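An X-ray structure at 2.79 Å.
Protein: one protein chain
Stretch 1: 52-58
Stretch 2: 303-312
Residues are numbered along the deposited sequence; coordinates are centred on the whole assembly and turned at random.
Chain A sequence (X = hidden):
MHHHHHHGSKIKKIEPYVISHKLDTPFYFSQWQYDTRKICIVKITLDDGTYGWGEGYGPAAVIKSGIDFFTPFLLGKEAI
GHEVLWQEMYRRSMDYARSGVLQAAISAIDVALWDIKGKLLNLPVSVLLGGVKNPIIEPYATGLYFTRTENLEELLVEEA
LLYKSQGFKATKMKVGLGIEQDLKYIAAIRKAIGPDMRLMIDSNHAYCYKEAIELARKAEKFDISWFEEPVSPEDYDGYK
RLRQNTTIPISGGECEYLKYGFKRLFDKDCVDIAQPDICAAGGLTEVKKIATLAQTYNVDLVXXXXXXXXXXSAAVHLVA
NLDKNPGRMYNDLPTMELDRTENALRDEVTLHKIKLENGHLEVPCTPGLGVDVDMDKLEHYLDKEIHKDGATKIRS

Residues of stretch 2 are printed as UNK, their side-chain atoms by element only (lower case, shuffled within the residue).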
# COMPACT_ATOMS: atom_id res chain seq x y z
N GLY A 52 -6.32 -47.72 -11.94
CA GLY A 52 -6.58 -46.62 -11.01
C GLY A 52 -7.79 -45.84 -11.48
O GLY A 52 -7.92 -45.55 -12.67
N TRP A 53 -8.71 -45.56 -10.54
CA TRP A 53 -9.95 -44.82 -10.83
C TRP A 53 -9.86 -43.33 -10.43
O TRP A 53 -9.40 -42.98 -9.34
CB TRP A 53 -11.17 -45.52 -10.19
CG TRP A 53 -11.63 -46.74 -10.93
CD1 TRP A 53 -11.49 -48.04 -10.55
CD2 TRP A 53 -12.30 -46.77 -12.21
NE1 TRP A 53 -12.04 -48.88 -11.49
CE2 TRP A 53 -12.53 -48.13 -12.53
CE3 TRP A 53 -12.76 -45.78 -13.09
CZ2 TRP A 53 -13.20 -48.51 -13.70
CZ3 TRP A 53 -13.39 -46.17 -14.25
CH2 TRP A 53 -13.62 -47.52 -14.54
N GLY A 54 -10.28 -42.47 -11.35
CA GLY A 54 -10.26 -41.02 -11.17
C GLY A 54 -11.57 -40.37 -11.55
O GLY A 54 -12.45 -41.02 -12.11
N GLU A 55 -11.70 -39.09 -11.25
CA GLU A 55 -12.91 -38.31 -11.50
C GLU A 55 -12.57 -36.83 -11.71
O GLU A 55 -11.67 -36.29 -11.07
CB GLU A 55 -13.86 -38.47 -10.29
CG GLU A 55 -15.28 -37.97 -10.47
CD GLU A 55 -16.20 -38.39 -9.34
OE1 GLU A 55 -15.85 -39.34 -8.61
OE2 GLU A 55 -17.27 -37.77 -9.18
N GLY A 56 -13.30 -36.22 -12.64
CA GLY A 56 -13.23 -34.80 -12.96
C GLY A 56 -14.54 -34.13 -12.59
O GLY A 56 -15.60 -34.76 -12.70
N TYR A 57 -14.48 -32.87 -12.09
CA TYR A 57 -15.68 -32.14 -11.68
C TYR A 57 -16.02 -31.03 -12.67
O TYR A 57 -15.16 -30.18 -12.95
CB TYR A 57 -15.57 -31.61 -10.24
CG TYR A 57 -16.79 -30.84 -9.77
CD1 TYR A 57 -17.88 -31.49 -9.22
CD2 TYR A 57 -16.82 -29.44 -9.84
CE1 TYR A 57 -19.00 -30.77 -8.76
CE2 TYR A 57 -17.93 -28.72 -9.40
CZ TYR A 57 -19.02 -29.38 -8.86
OH TYR A 57 -20.10 -28.66 -8.42
N GLY A 58 -17.26 -31.05 -13.16
CA GLY A 58 -17.78 -30.07 -14.11
C GLY A 58 -18.61 -30.68 -15.23
O GLY A 58 -19.28 -31.69 -14.99
N UNK A 303 -12.29 -29.41 1.80
CA UNK A 303 -12.48 -29.49 0.35
C UNK A 303 -13.94 -29.56 -0.09
O UNK A 303 -14.83 -29.85 0.72
c UNK A 303 -11.67 -30.73 -0.04
c UNK A 303 -11.74 -30.66 2.35
c UNK A 303 -11.68 -31.58 1.15
N UNK A 304 -14.18 -29.22 -1.36
CA UNK A 304 -15.51 -29.31 -1.94
C UNK A 304 -15.60 -30.71 -2.57
O UNK A 304 -14.64 -31.13 -3.24
c UNK A 304 -18.51 -28.56 -5.23
c UNK A 304 -15.71 -28.21 -2.99
n UNK A 304 -19.19 -28.09 -4.18
c UNK A 304 -18.27 -27.87 -3.17
n UNK A 304 -17.22 -28.66 -4.97
c UNK A 304 -17.06 -28.23 -3.66
N UNK A 305 -16.71 -31.45 -2.30
CA UNK A 305 -16.94 -32.80 -2.85
C UNK A 305 -18.39 -32.98 -3.28
O UNK A 305 -19.29 -32.90 -2.45
o UNK A 305 -16.00 -33.48 -0.67
c UNK A 305 -16.45 -33.96 -1.94
c UNK A 305 -15.38 -34.79 -2.61
N UNK A 306 -18.60 -33.22 -4.60
CA UNK A 306 -19.93 -33.40 -5.17
C UNK A 306 -19.90 -34.32 -6.41
O UNK A 306 -20.26 -33.90 -7.52
c UNK A 306 -25.42 -31.59 -6.86
c UNK A 306 -25.19 -31.36 -8.20
c UNK A 306 -22.08 -32.02 -5.44
c UNK A 306 -20.58 -32.03 -5.48
c UNK A 306 -22.97 -31.75 -6.55
c UNK A 306 -22.78 -31.52 -7.92
n UNK A 306 -24.20 -32.03 -4.69
c UNK A 306 -22.88 -32.16 -4.34
c UNK A 306 -23.89 -31.33 -8.73
c UNK A 306 -24.29 -31.79 -6.04
N UNK A 307 -19.51 -35.57 -6.18
CA UNK A 307 -19.44 -36.58 -7.23
C UNK A 307 -19.72 -37.99 -6.75
O UNK A 307 -20.61 -38.20 -5.91
N UNK A 308 -18.97 -38.97 -7.29
CA UNK A 308 -19.11 -40.38 -6.91
C UNK A 308 -18.15 -40.67 -5.75
O UNK A 308 -17.53 -39.74 -5.23
c UNK A 308 -18.88 -41.33 -8.10
c UNK A 308 -19.68 -40.97 -9.33
o UNK A 308 -17.50 -41.41 -8.40
N UNK A 309 -18.01 -41.94 -5.35
CA UNK A 309 -17.09 -42.27 -4.27
C UNK A 309 -15.64 -42.17 -4.71
O UNK A 309 -14.79 -42.15 -3.83
c UNK A 309 -18.72 -43.67 -2.93
n UNK A 309 -20.91 -44.01 -2.52
c UNK A 309 -20.40 -43.44 -1.38
c UNK A 309 -18.24 -42.70 -0.55
c UNK A 309 -19.01 -43.23 -1.60
c UNK A 309 -20.24 -42.62 0.84
c UNK A 309 -17.40 -43.62 -3.63
c UNK A 309 -18.87 -42.40 0.65
c UNK A 309 -21.02 -43.14 -0.16
c UNK A 309 -19.89 -44.13 -3.45
N UNK A 310 -15.35 -42.06 -6.04
CA UNK A 310 -13.96 -41.84 -6.49
C UNK A 310 -13.52 -40.49 -5.94
O UNK A 310 -12.45 -40.41 -5.34
c UNK A 310 -12.28 -41.60 -8.35
c UNK A 310 -14.05 -43.36 -8.54
c UNK A 310 -13.73 -41.95 -8.03
c UNK A 310 -14.28 -43.47 -9.97
N UNK A 311 -14.40 -39.45 -6.09
CA UNK A 311 -14.27 -38.08 -5.59
C UNK A 311 -14.30 -38.04 -4.07
O UNK A 311 -13.42 -37.39 -3.47
c UNK A 311 -15.40 -37.24 -6.11
N UNK A 312 -15.30 -38.70 -3.42
CA UNK A 312 -15.40 -38.70 -1.95
C UNK A 312 -14.14 -39.32 -1.34
O UNK A 312 -13.56 -38.72 -0.43
c UNK A 312 -16.71 -39.31 -1.42
c UNK A 312 -16.75 -39.29 0.13
c UNK A 312 -17.91 -38.57 -2.00
c UNK A 312 -19.13 -39.46 -2.30

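Position 303 carries three side-chain carbons that close a ring onto the backbone N, and nothing of stretch 1 lies within reach; the closed ring identifies Pro303. Position 304 has one carbon followed by a five-membered ring of three carbons and two nitrogens, an imidazole, hence His304. Its CE1 lies 3.6 Å from Tyr57 OH, and the two rings form an offset edge-to-face pair, centroids 5.4 Å apart and planes at 80°, with the imidazole edge toward the tyrosine face.

At position 305 one carbon carries an oxygen and a carbon. This is Thr305, whose CA-to-CB bond points away from stretch 1. Position 306 shows one carbon and then fused five- and six-membered rings holding eight carbons and one nitrogen, an indole: Trp306. Its CB packs 3.9 Å from Tyr57 CE1, while its backbone O sits 3.6 Å from the same Tyr57 CE1, near the plane of the phenol ring.

Position 307 has no side-chain atoms and is Gly307. Its CA approaches Glu55 OE2 to 3.2 Å, and an ideal CB would fall 2.0 Å from Glu55 OE2, a clash; the bare backbone leaves room for the carboxylate. Position 308 again has one carbon bearing one oxygen and one carbon, which gives Thr308. Thr308 OG1 donates to Glu55 OE1 at 2.7 Å, and Thr308 N donates to Glu55 OE2 at 2.8 Å with an angle of 162°. As the N-cap, its OG1 also accepts from the N of residue 310 at 3.3 Å.

Position 309 holds another one-carbon link to a fused nine-atom ring system with one nitrogen, so Trp309; it points away and makes no contact. Position 310 has four carbons, forked at the first with one arm two carbons long, the pattern of Ile310. Its CG2 lies 3.3 Å from Trp53 O and its CD1 3.7 Å from Trp53 CB, so both arms meet the strand. Position 311 has a single carbon, Ala311; its backbone N donates to Glu55 OE1 at 2.9 Å, with a less linear angle of 134°. Position 312 repeats the forked four-carbon pattern and is Ile312, pointing away, its N bonded to Thr308 O at 3.1 Å.

The contact centres on Glu55, extended with chi1 and chi2 both t, whose carboxylate reaches the start of the helix. OE2 takes one backbone NH, while OE1 takes a hydroxyl and a second NH. Ile310 packs on the strand beside it, and Tyr57 meets His304 and Trp306. Together these contacts bury 429 Å², both sides summed.

Stretch 2 303-312: PHTWGTWIAI
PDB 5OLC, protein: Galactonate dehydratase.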